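Local coordinates for high affinity transport system protein p37 (Mycoplasma hyorhinis, PDB 3EKI) that serves as the extracytoplasmic thiamine diphosphate-binding lipoprotein of a high-affinity transport system in the mycoplasma membrane, at residues K180-T185 and M218-G223; A188-E193 and G310-T315. One frame throughout, in Å; residues are numbered along the deposited sequence.

Interaction 1. Residues K180-T185 and M218-G223; sequences KIFVET and MIWIKG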
ATOM      1  N   LYS A 180       3.965  13.038  16.861  1.00  9.15           N
ATOM      2  CA  LYS A 180       5.109  13.045  17.761  1.00  5.87           C
ATOM      3  C   LYS A 180       6.381  12.676  17.005  1.00 10.07           C
ATOM      4  O   LYS A 180       7.477  13.089  17.383  1.00 11.07           O
ATOM      5  CB  LYS A 180       4.884  12.073  18.921  1.00 13.47           C
ATOM      6  CG  LYS A 180       6.137  11.335  19.363  1.00 25.13           C
ATOM      7  CD  LYS A 180       6.103  11.033  20.853  1.00 40.33           C
ATOM      8  CE  LYS A 180       4.979  11.787  21.544  1.00 52.44           C
ATOM      9  NZ  LYS A 180       3.709  11.010  21.548  1.00 87.37           N
ATOM     10  N   ILE A 181       6.232  11.898  15.937  1.00  8.09           N
ATOM     11  CA  ILE A 181       7.378  11.504  15.130  1.00  6.62           C
ATOM     12  C   ILE A 181       7.679  12.430  13.988  1.00 10.44           C
ATOM     13  O   ILE A 181       8.847  12.637  13.597  1.00 12.92           O
ATOM     14  CB  ILE A 181       7.133  10.050  14.621  1.00  8.83           C
ATOM     15  CG1 ILE A 181       7.358   8.997  15.709  1.00 12.60           C
ATOM     16  CG2 ILE A 181       7.956   9.714  13.398  1.00 16.18           C
ATOM     17  CD1 ILE A 181       6.781   7.643  15.321  1.00 22.68           C
ATOM     18  N   PHE A 182       6.665  13.023  13.372  1.00  7.32           N
ATOM     19  CA  PHE A 182       6.777  13.783  12.140  1.00  6.89           C
ATOM     20  C   PHE A 182       6.760  15.295  12.364  1.00  8.45           C
ATOM     21  O   PHE A 182       7.379  16.028  11.597  1.00  7.13           O
ATOM     22  CB  PHE A 182       5.600  13.395  11.226  1.00  9.10           C
ATOM     23  CG  PHE A 182       5.572  14.111   9.894  1.00  8.61           C
ATOM     24  CD1 PHE A 182       4.801  15.242   9.714  1.00 11.58           C
ATOM     25  CD2 PHE A 182       6.315  13.636   8.828  1.00  7.43           C
ATOM     26  CE1 PHE A 182       4.752  15.916   8.509  1.00 14.21           C
ATOM     27  CE2 PHE A 182       6.264  14.303   7.622  1.00  9.77           C
ATOM     28  CZ  PHE A 182       5.486  15.430   7.447  1.00 11.68           C
ATOM     29  N   VAL A 183       6.020  15.709  13.394  1.00  8.69           N
ATOM     30  CA  VAL A 183       5.899  17.143  13.687  1.00  9.34           C
ATOM     31  C   VAL A 183       6.801  17.570  14.846  1.00  6.23           C
ATOM     32  O   VAL A 183       7.596  18.500  14.677  1.00  8.53           O
ATOM     33  CB  VAL A 183       4.429  17.472  13.986  1.00 10.08           C
ATOM     34  CG1 VAL A 183       4.274  18.934  14.355  1.00 12.04           C
ATOM     35  CG2 VAL A 183       3.546  17.114  12.796  1.00 11.00           C
ATOM     36  N   GLU A 184       6.689  16.905  15.993  1.00  9.79           N
ATOM     37  CA  GLU A 184       7.491  17.304  17.163  1.00 11.22           C
ATOM     38  C   GLU A 184       8.984  17.229  16.903  1.00 12.39           C
ATOM     39  O   GLU A 184       9.747  18.121  17.242  1.00  8.27           O
ATOM     40  CB  GLU A 184       7.183  16.453  18.384  1.00 10.42           C
ATOM     41  CG  GLU A 184       8.019  16.856  19.593  1.00 19.43           C
ATOM     42  CD  GLU A 184       7.574  16.177  20.877  1.00 31.72           C
ATOM     43  OE1 GLU A 184       6.690  15.294  20.809  1.00 25.19           O
ATOM     44  OE2 GLU A 184       8.114  16.542  21.947  1.00 22.99           O
ATOM     45  N   THR A 185       9.442  16.137  16.308  1.00  8.71           N
ATOM     46  CA  THR A 185      10.780  16.027  15.715  1.00  7.99           C
ATOM     47  C   THR A 185      10.609  16.283  14.226  1.00 12.57           C
ATOM     48  O   THR A 185      10.212  15.340  13.503  1.00 10.74           O
ATOM     49  CB  THR A 185      11.389  14.648  15.999  1.00  8.47           C
ATOM     50  OG1 THR A 185      11.629  14.497  17.391  1.00 10.81           O
ATOM     51  CG2 THR A 185      12.737  14.483  15.295  1.00 15.27           C
ATOM     52  N   MET A 218      -4.445   7.799   5.615  1.00  4.21           N
ATOM     53  CA  MET A 218      -4.440   8.837   6.657  1.00  4.87           C
ATOM     54  C   MET A 218      -4.897  10.144   6.050  1.00  6.33           C
ATOM     55  O   MET A 218      -4.805  10.353   4.845  1.00  6.01           O
ATOM     56  CB  MET A 218      -3.065   8.993   7.267  1.00  6.46           C
ATOM     57  CG  MET A 218      -1.994   9.517   6.349  1.00  9.63           C
ATOM     58  SD  MET A 218      -0.396   9.654   7.159  1.00 10.94           S
ATOM     59  CE  MET A 218      -0.691  11.009   8.276  1.00  7.35           C
ATOM     60  N   ILE A 219      -5.396  11.027   6.900  1.00  6.36           N
ATOM     61  CA  ILE A 219      -5.791  12.359   6.491  1.00  5.33           C
ATOM     62  C   ILE A 219      -4.854  13.380   7.160  1.00  4.32           C
ATOM     63  O   ILE A 219      -4.780  13.338   8.379  1.00  7.36           O
ATOM     64  CB  ILE A 219      -7.250  12.673   6.869  1.00  5.33           C
ATOM     65  CG1 ILE A 219      -8.232  11.679   6.232  1.00  7.94           C
ATOM     66  CG2 ILE A 219      -7.623  14.106   6.527  1.00  5.72           C
ATOM     67  CD1 ILE A 219      -9.678  11.805   6.603  1.00 10.41           C
ATOM     68  N   TRP A 220      -4.248  14.192   6.336  1.00  5.59           N
ATOM     69  CA  TRP A 220      -3.401  15.304   6.722  1.00  6.37           C
ATOM     70  C   TRP A 220      -4.181  16.610   6.671  1.00  5.09           C
ATOM     71  O   TRP A 220      -5.064  16.778   5.846  1.00  7.41           O
ATOM     72  CB  TRP A 220      -2.240  15.465   5.766  1.00  6.03           C
ATOM     73  CG  TRP A 220      -1.252  14.373   5.656  1.00  5.97           C
ATOM     74  CD1 TRP A 220      -1.288  13.315   4.776  1.00  8.94           C
ATOM     75  CD2 TRP A 220      -0.064  14.186   6.437  1.00  9.71           C
ATOM     76  NE1 TRP A 220      -0.199  12.502   4.963  1.00  8.87           N
ATOM     77  CE2 TRP A 220       0.570  13.014   5.979  1.00 12.63           C
ATOM     78  CE3 TRP A 220       0.528  14.911   7.482  1.00 11.76           C
ATOM     79  CZ2 TRP A 220       1.757  12.532   6.512  1.00  9.31           C
ATOM     80  CZ3 TRP A 220       1.710  14.411   8.000  1.00 18.48           C
ATOM     81  CH2 TRP A 220       2.317  13.243   7.529  1.00 11.52           C
ATOM     82  N   ILE A 221      -3.767  17.542   7.539  1.00  5.73           N
ATOM     83  CA  ILE A 221      -4.190  18.929   7.500  1.00  4.01           C
ATOM     84  C   ILE A 221      -2.966  19.833   7.538  1.00  5.38           C
ATOM     85  O   ILE A 221      -1.926  19.443   8.058  1.00  6.02           O
ATOM     86  CB  ILE A 221      -5.187  19.246   8.619  1.00  6.16           C
ATOM     87  CG1 ILE A 221      -4.639  19.060  10.022  1.00  7.25           C
ATOM     88  CG2 ILE A 221      -6.458  18.390   8.396  1.00  9.66           C
ATOM     89  CD1 ILE A 221      -5.571  19.568  11.116  1.00  8.95           C
ATOM     90  N   LYS A 222      -3.148  21.011   6.920  1.00  6.78           N
ATOM     91  CA  LYS A 222      -2.028  21.953   6.813  1.00  6.21           C
ATOM     92  C   LYS A 222      -2.541  23.372   6.971  1.00 10.72           C
ATOM     93  O   LYS A 222      -3.596  23.663   6.423  1.00 10.14           O
ATOM     94  CB  LYS A 222      -1.324  21.818   5.477  1.00  9.45           C
ATOM     95  CG  LYS A 222      -0.266  22.855   5.196  1.00 11.58           C
ATOM     96  CD  LYS A 222      -0.315  23.583   3.908  1.00 18.85           C
ATOM     97  CE  LYS A 222      -1.624  23.814   3.208  1.00 13.84           C
ATOM     98  NZ  LYS A 222      -1.499  24.576   1.965  1.00 14.30           N
ATOM     99  N   GLY A 223      -1.798  24.214   7.676  1.00  9.58           N
ATOM    100  CA  GLY A 223      -2.117  25.634   7.656  1.00  7.63           C
ATOM    101  C   GLY A 223      -1.266  26.384   8.664  1.00 10.60           C
ATOM    102  O   GLY A 223      -0.470  25.750   9.349  1.00 10.95           O
TER
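Phe182, on helix 170-184, meets Trp220 of strand 217-223, a helix-on-sheet contact in one lobe of a periplasmic-binding-protein fold. The backbones stay well apart, CA to CA 11.6 Å for Phe182 and Trp220, and two aromatic side chains bridge the gap, crossing at about a right angle. Phe182 holds CG anti to its backbone N (chi1 180°), which carries the ring off the helix toward the strand. The far rim of the indole comes over one face of that ring: Trp220 CH2 lies 3.7 Å above the phenyl plane, over its centre, while Trp220 CZ3 leans toward one side and closes to 3.4 Å from Phe182 CE1. The planes are inclined at 59° and the centroid of the indole's six-membered ring is 4.8 Å from that of the phenyl, so the pair is oblique, neither a parallel stack nor a T-shape.

No hydrogen bond joins the segments; van der Waals contact between two buried rings accounts for nearly all of the interface, 88 Å² summed over both sides. The polar end of the indole is satisfied within the sheet, NE1 bonding to Ser307 OG of the adjoining strand 304-308. Around Phe182, Phe312, Tyr187 and Phe324 extend the aromatic cluster. From two residues earlier on the strand, Met218 covers one indole face, its CE methyl 3.3 Å above the Trp220 ring plane and offset toward the rim.

Interaction 2. Residues A188-E193 and G310-T315; sequences ASWTDE and GSFAWT. With TPP (thiamine diphosphate), chain B.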
ATOM      1  N   ALA A 188      11.622  17.612   8.228  1.00 14.16           N
ATOM      2  CA  ALA A 188      12.586  18.375   7.438  1.00 12.98           C
ATOM      3  C   ALA A 188      13.987  18.349   8.032  1.00 13.05           C
ATOM      4  O   ALA A 188      14.966  18.630   7.324  1.00 20.18           O
ATOM      5  CB  ALA A 188      12.140  19.820   7.307  1.00 16.97           C
ATOM      6  N   SER A 189      14.107  18.015   9.303  1.00 14.51           N
ATOM      7  CA  SER A 189      15.435  18.026   9.926  1.00 18.53           C
ATOM      8  C   SER A 189      15.919  16.624  10.238  1.00 17.84           C
ATOM      9  O   SER A 189      17.015  16.431  10.759  1.00 13.86           O
ATOM     10  CB  SER A 189      15.425  18.942  11.156  1.00 25.55           C
ATOM     11  OG  SER A 189      15.419  20.299  10.695  1.00 34.33           O
ATOM     12  N   TRP A 190      15.122  15.608   9.878  1.00 14.72           N
ATOM     13  CA  TRP A 190      15.593  14.237   9.988  1.00 15.26           C
ATOM     14  C   TRP A 190      16.875  14.046   9.162  1.00 10.48           C
ATOM     15  O   TRP A 190      16.986  14.711   8.149  1.00 12.23           O
ATOM     16  CB  TRP A 190      14.581  13.239   9.444  1.00 13.57           C
ATOM     17  CG  TRP A 190      13.321  13.085  10.225  1.00 11.17           C
ATOM     18  CD1 TRP A 190      12.892  13.807  11.296  1.00 10.52           C
ATOM     19  CD2 TRP A 190      12.306  12.103   9.964  1.00  9.82           C
ATOM     20  NE1 TRP A 190      11.679  13.324  11.704  1.00  8.86           N
ATOM     21  CE2 TRP A 190      11.291  12.278  10.906  1.00  9.20           C
ATOM     22  CE3 TRP A 190      12.161  11.080   9.010  1.00 12.56           C
ATOM     23  CZ2 TRP A 190      10.138  11.496  10.948  1.00  8.74           C
ATOM     24  CZ3 TRP A 190      11.020  10.305   9.060  1.00 11.53           C
ATOM     25  CH2 TRP A 190      10.022  10.510  10.021  1.00 10.10           C
ATOM     26  N   THR A 191      17.736  13.159   9.650  1.00 13.65           N
ATOM     27  CA  THR A 191      18.929  12.876   8.855  1.00 17.48           C
ATOM     28  C   THR A 191      18.936  11.386   8.517  1.00 12.13           C
ATOM     29  O   THR A 191      18.293  10.570   9.150  1.00 13.90           O
ATOM     30  CB  THR A 191      20.245  13.267   9.550  1.00 13.42           C
ATOM     31  OG1 THR A 191      20.514  12.368  10.617  1.00 13.85           O
ATOM     32  CG2 THR A 191      20.149  14.672  10.169  1.00 17.79           C
ATOM     33  N   ASP A 192      19.707  11.092   7.466  1.00 19.64           N
ATOM     34  CA  ASP A 192      19.839   9.701   7.081  1.00 19.82           C
ATOM     35  C   ASP A 192      20.328   8.880   8.252  1.00 17.00           C
ATOM     36  O   ASP A 192      19.894   7.758   8.487  1.00 15.08           O
ATOM     37  CB  ASP A 192      20.823   9.558   5.921  1.00 19.50           C
ATOM     38  CG  ASP A 192      20.304  10.162   4.639  1.00 30.10           C
ATOM     39  OD1 ASP A 192      19.142  10.609   4.657  1.00 20.52           O
ATOM     40  OD2 ASP A 192      21.073  10.183   3.649  1.00 36.92           O
ATOM     41  N   GLU A 193      21.236   9.476   9.016  1.00 16.99           N
ATOM     42  CA  GLU A 193      21.883   8.793  10.130  1.00 19.01           C
ATOM     43  C   GLU A 193      21.002   8.606  11.367  1.00 15.90           C
ATOM     44  O   GLU A 193      21.079   7.569  12.026  1.00 17.30           O
ATOM     45  CB  GLU A 193      23.174   9.520  10.519  1.00 40.67           C
ATOM     46  CG  GLU A 193      24.325   9.299   9.553  1.00 49.73           C
ATOM     47  CD  GLU A 193      25.480   8.546  10.184  1.00 61.69           C
ATOM     48  OE1 GLU A 193      25.731   8.745  11.392  1.00 78.29           O
ATOM     49  OE2 GLU A 193      26.135   7.755   9.474  1.00 67.39           O
ATOM     50  N   GLY A 310       1.839   6.876   6.981  1.00  9.54           N
ATOM     51  CA  GLY A 310       3.282   6.865   7.098  1.00 10.17           C
ATOM     52  C   GLY A 310       4.061   6.912   5.807  1.00 11.06           C
ATOM     53  O   GLY A 310       5.209   6.446   5.812  1.00 10.02           O
ATOM     54  N   SER A 311       3.500   7.475   4.742  1.00  6.44           N
ATOM     55  CA  SER A 311       4.176   7.569   3.454  1.00  8.38           C
ATOM     56  C   SER A 311       5.512   8.286   3.574  1.00 12.16           C
ATOM     57  O   SER A 311       6.433   8.052   2.790  1.00 10.06           O
ATOM     58  CB  SER A 311       3.255   8.269   2.456  1.00 10.49           C
ATOM     59  OG  SER A 311       2.800   9.518   2.887  1.00 11.98           O
ATOM     60  N   PHE A 312       5.670   9.158   4.576  1.00  9.99           N
ATOM     61  CA  PHE A 312       6.945   9.852   4.771  1.00  8.47           C
ATOM     62  C   PHE A 312       8.074   8.871   5.072  1.00 10.06           C
ATOM     63  O   PHE A 312       9.258   9.122   4.865  1.00 11.41           O
ATOM     64  CB  PHE A 312       6.795  10.904   5.877  1.00  9.35           C
ATOM     65  CG  PHE A 312       6.186  10.386   7.159  1.00  9.20           C
ATOM     66  CD1 PHE A 312       6.957   9.663   8.067  1.00  6.73           C
ATOM     67  CD2 PHE A 312       4.848  10.615   7.481  1.00  6.45           C
ATOM     68  CE1 PHE A 312       6.425   9.177   9.237  1.00 10.46           C
ATOM     69  CE2 PHE A 312       4.316  10.111   8.651  1.00  9.92           C
ATOM     70  CZ  PHE A 312       5.087   9.384   9.532  1.00 10.92           C
ATOM     71  N   ALA A 313       7.733   7.697   5.586  1.00  9.08           N
ATOM     72  CA  ALA A 313       8.711   6.698   5.994  1.00  9.90           C
ATOM     73  C   ALA A 313       9.481   6.139   4.802  1.00  9.83           C
ATOM     74  O   ALA A 313      10.616   5.692   5.042  1.00 15.17           O
ATOM     75  CB  ALA A 313       8.064   5.556   6.754  1.00 14.87           C
ATOM     76  N   TRP A 314       8.953   6.159   3.601  1.00  7.79           N
ATOM     77  CA  TRP A 314       9.703   5.732   2.432  1.00  9.44           C
ATOM     78  C   TRP A 314       9.969   6.855   1.458  1.00 15.43           C
ATOM     79  O   TRP A 314      10.224   6.625   0.263  1.00 18.40           O
ATOM     80  CB  TRP A 314       8.951   4.599   1.743  1.00 11.66           C
ATOM     81  CG  TRP A 314       7.568   4.829   1.254  1.00 13.61           C
ATOM     82  CD1 TRP A 314       7.193   5.429   0.090  1.00 15.41           C
ATOM     83  CD2 TRP A 314       6.356   4.450   1.925  1.00  9.36           C
ATOM     84  NE1 TRP A 314       5.821   5.449   0.001  1.00 15.75           N
ATOM     85  CE2 TRP A 314       5.289   4.857   1.108  1.00  8.69           C
ATOM     86  CE3 TRP A 314       6.085   3.808   3.133  1.00 10.45           C
ATOM     87  CZ2 TRP A 314       3.952   4.648   1.451  1.00  9.06           C
ATOM     88  CZ3 TRP A 314       4.756   3.606   3.466  1.00  8.55           C
ATOM     89  CH2 TRP A 314       3.728   4.017   2.643  1.00  9.68           C
ATOM     90  N   THR A 315       9.910   8.092   1.946  1.00 13.54           N
ATOM     91  CA  THR A 315      10.056   9.294   1.149  1.00 12.57           C
ATOM     92  C   THR A 315      11.275  10.033   1.705  1.00 16.79           C
ATOM     93  O   THR A 315      11.235  10.531   2.821  1.00 14.48           O
ATOM     94  CB  THR A 315       8.823  10.208   1.197  1.00 16.02           C
ATOM     95  OG1 THR A 315       7.661   9.490   0.715  1.00 13.03           O
ATOM     96  CG2 THR A 315       9.001  11.428   0.308  1.00 22.36           C
TER
HETATM   97  N1' TPP B 551       7.235   0.690   1.707  1.00 14.65           N
HETATM   98  C2' TPP B 551       8.161   0.849   0.730  1.00 11.40           C
HETATM   99  CM2 TPP B 551       9.629   0.549   1.052  1.00 16.89           C
HETATM  100  N3' TPP B 551       7.799   1.251  -0.502  1.00 17.19           N
HETATM  101  C4' TPP B 551       6.479   1.404  -0.790  1.00 28.05           C
HETATM  102  N4' TPP B 551       6.137   1.719  -2.042  1.00 35.76           N
HETATM  103  C5' TPP B 551       5.510   1.302   0.218  1.00 14.42           C
HETATM  104  C6' TPP B 551       5.947   0.940   1.487  1.00 12.48           C
HETATM  105  C7' TPP B 551       4.006   1.546   0.025  1.00 15.52           C
HETATM  106  N3  TPP B 551       3.209   0.374  -0.379  1.00 24.69           N
HETATM  107  C2  TPP B 551       3.659  -0.639  -1.120  1.00 26.24           C
HETATM  108  S1  TPP B 551       2.385  -1.818  -1.327  1.00 13.23           S
HETATM  109  C5  TPP B 551       1.253  -0.857  -0.407  1.00  9.96           C
HETATM  110  C4  TPP B 551       1.874   0.336  -0.090  1.00 11.34           C
HETATM  111  CM4 TPP B 551       1.251   1.336   0.908  1.00 10.55           C
HETATM  112  C6  TPP B 551      -0.220  -1.225  -0.192  1.00  9.24           C
HETATM  113  C7  TPP B 551      -1.029  -0.965  -1.465  1.00  7.67           C
HETATM  114  O7  TPP B 551      -1.018   0.450  -1.747  1.00 10.59           O
HETATM  115  PA  TPP B 551      -1.267   1.096  -3.178  1.00 11.24           P
HETATM  116  O1A TPP B 551      -0.853   2.520  -3.127  1.00 12.87           O
HETATM  117  O2A TPP B 551      -0.594   0.281  -4.245  1.00 14.10           O
HETATM  118  O3A TPP B 551      -2.799   0.927  -3.515  1.00  7.56           O
HETATM  119  PB  TPP B 551      -3.984   1.931  -3.110  1.00  8.38           P
HETATM  120  O1B TPP B 551      -4.103   2.008  -1.619  1.00  7.46           O
HETATM  121  O2B TPP B 551      -5.261   1.278  -3.774  1.00  9.80           O
HETATM  122  O3B TPP B 551      -3.763   3.337  -3.816  1.00  9.52           O
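Trp190 meets Phe312 where the loop after helix 170-184 packs on the one between strands 304-308 and 331-337. The tight part is small: indole atom CH2 of Trp190 reaches 3.7 Å from Phe312 CD1, with CE1 next in line. Although the planes stand at 82°, the centroids of the phenyl and the indole's six-membered ring are 5.9 Å apart and the approach is oblique, so the pair is not a T-shaped stack. CA of Gly310 lies over one phenyl face, toward the rim. Trp190 is enclosed further by His195, Tyr202 and Tyr187, and its NE1 bonds to Thr185 O.

Away from this buried point the first loop opens: Ala188, Ser189 and Glu193 are solvent-exposed and do not touch 310-315. The second loop is tied within itself by a short 3-10 turn in which Ser311 O accepts from both Trp314 N and Thr315 OG1. They approach from opposite faces of the carbonyl plane, Thr315 OG1 at 2.8 Å from Ser311 O and 42° out of that plane.

Beyond this turn lies the ligand pocket. The indole of Trp314 lies against the pyrimidine of thiamine diphosphate, with C5' of the ligand over its centre and Trp314 CE3 3.3 Å from ligand C6'; Ser311 O lies over the other indole face. Between 188-193 and 310-315 the meeting is apolar, no hydrogen bond crossing; polar links follow just past it, Asp192 OD1 to His316 and Trp190 O to Asn317. This is consistent with a turn whose own hydrogen bonds and apolar flank set the direction of the ligand-facing indole.

In the fold
Both interactions are buried and rest on one pair of aromatic side chains each, with no hydrogen bond between their segments. They differ in place: interaction 1 seats the end of a helix on a sheet strand, whereas interaction 2 joins two loops, one of them exposed over much of its length and the other reaching the ligand. Their centres are 13 Å apart and the chain visits their segments alternately. Rings join them, Phe182 CD2 lying 3.6 Å from Phe312 CD2. A run of ring contacts, Trp220 to Phe182 to Phe312 to Trp190, links strand 217-223 with the loop that carries Trp314 of the thiamine diphosphate pocket.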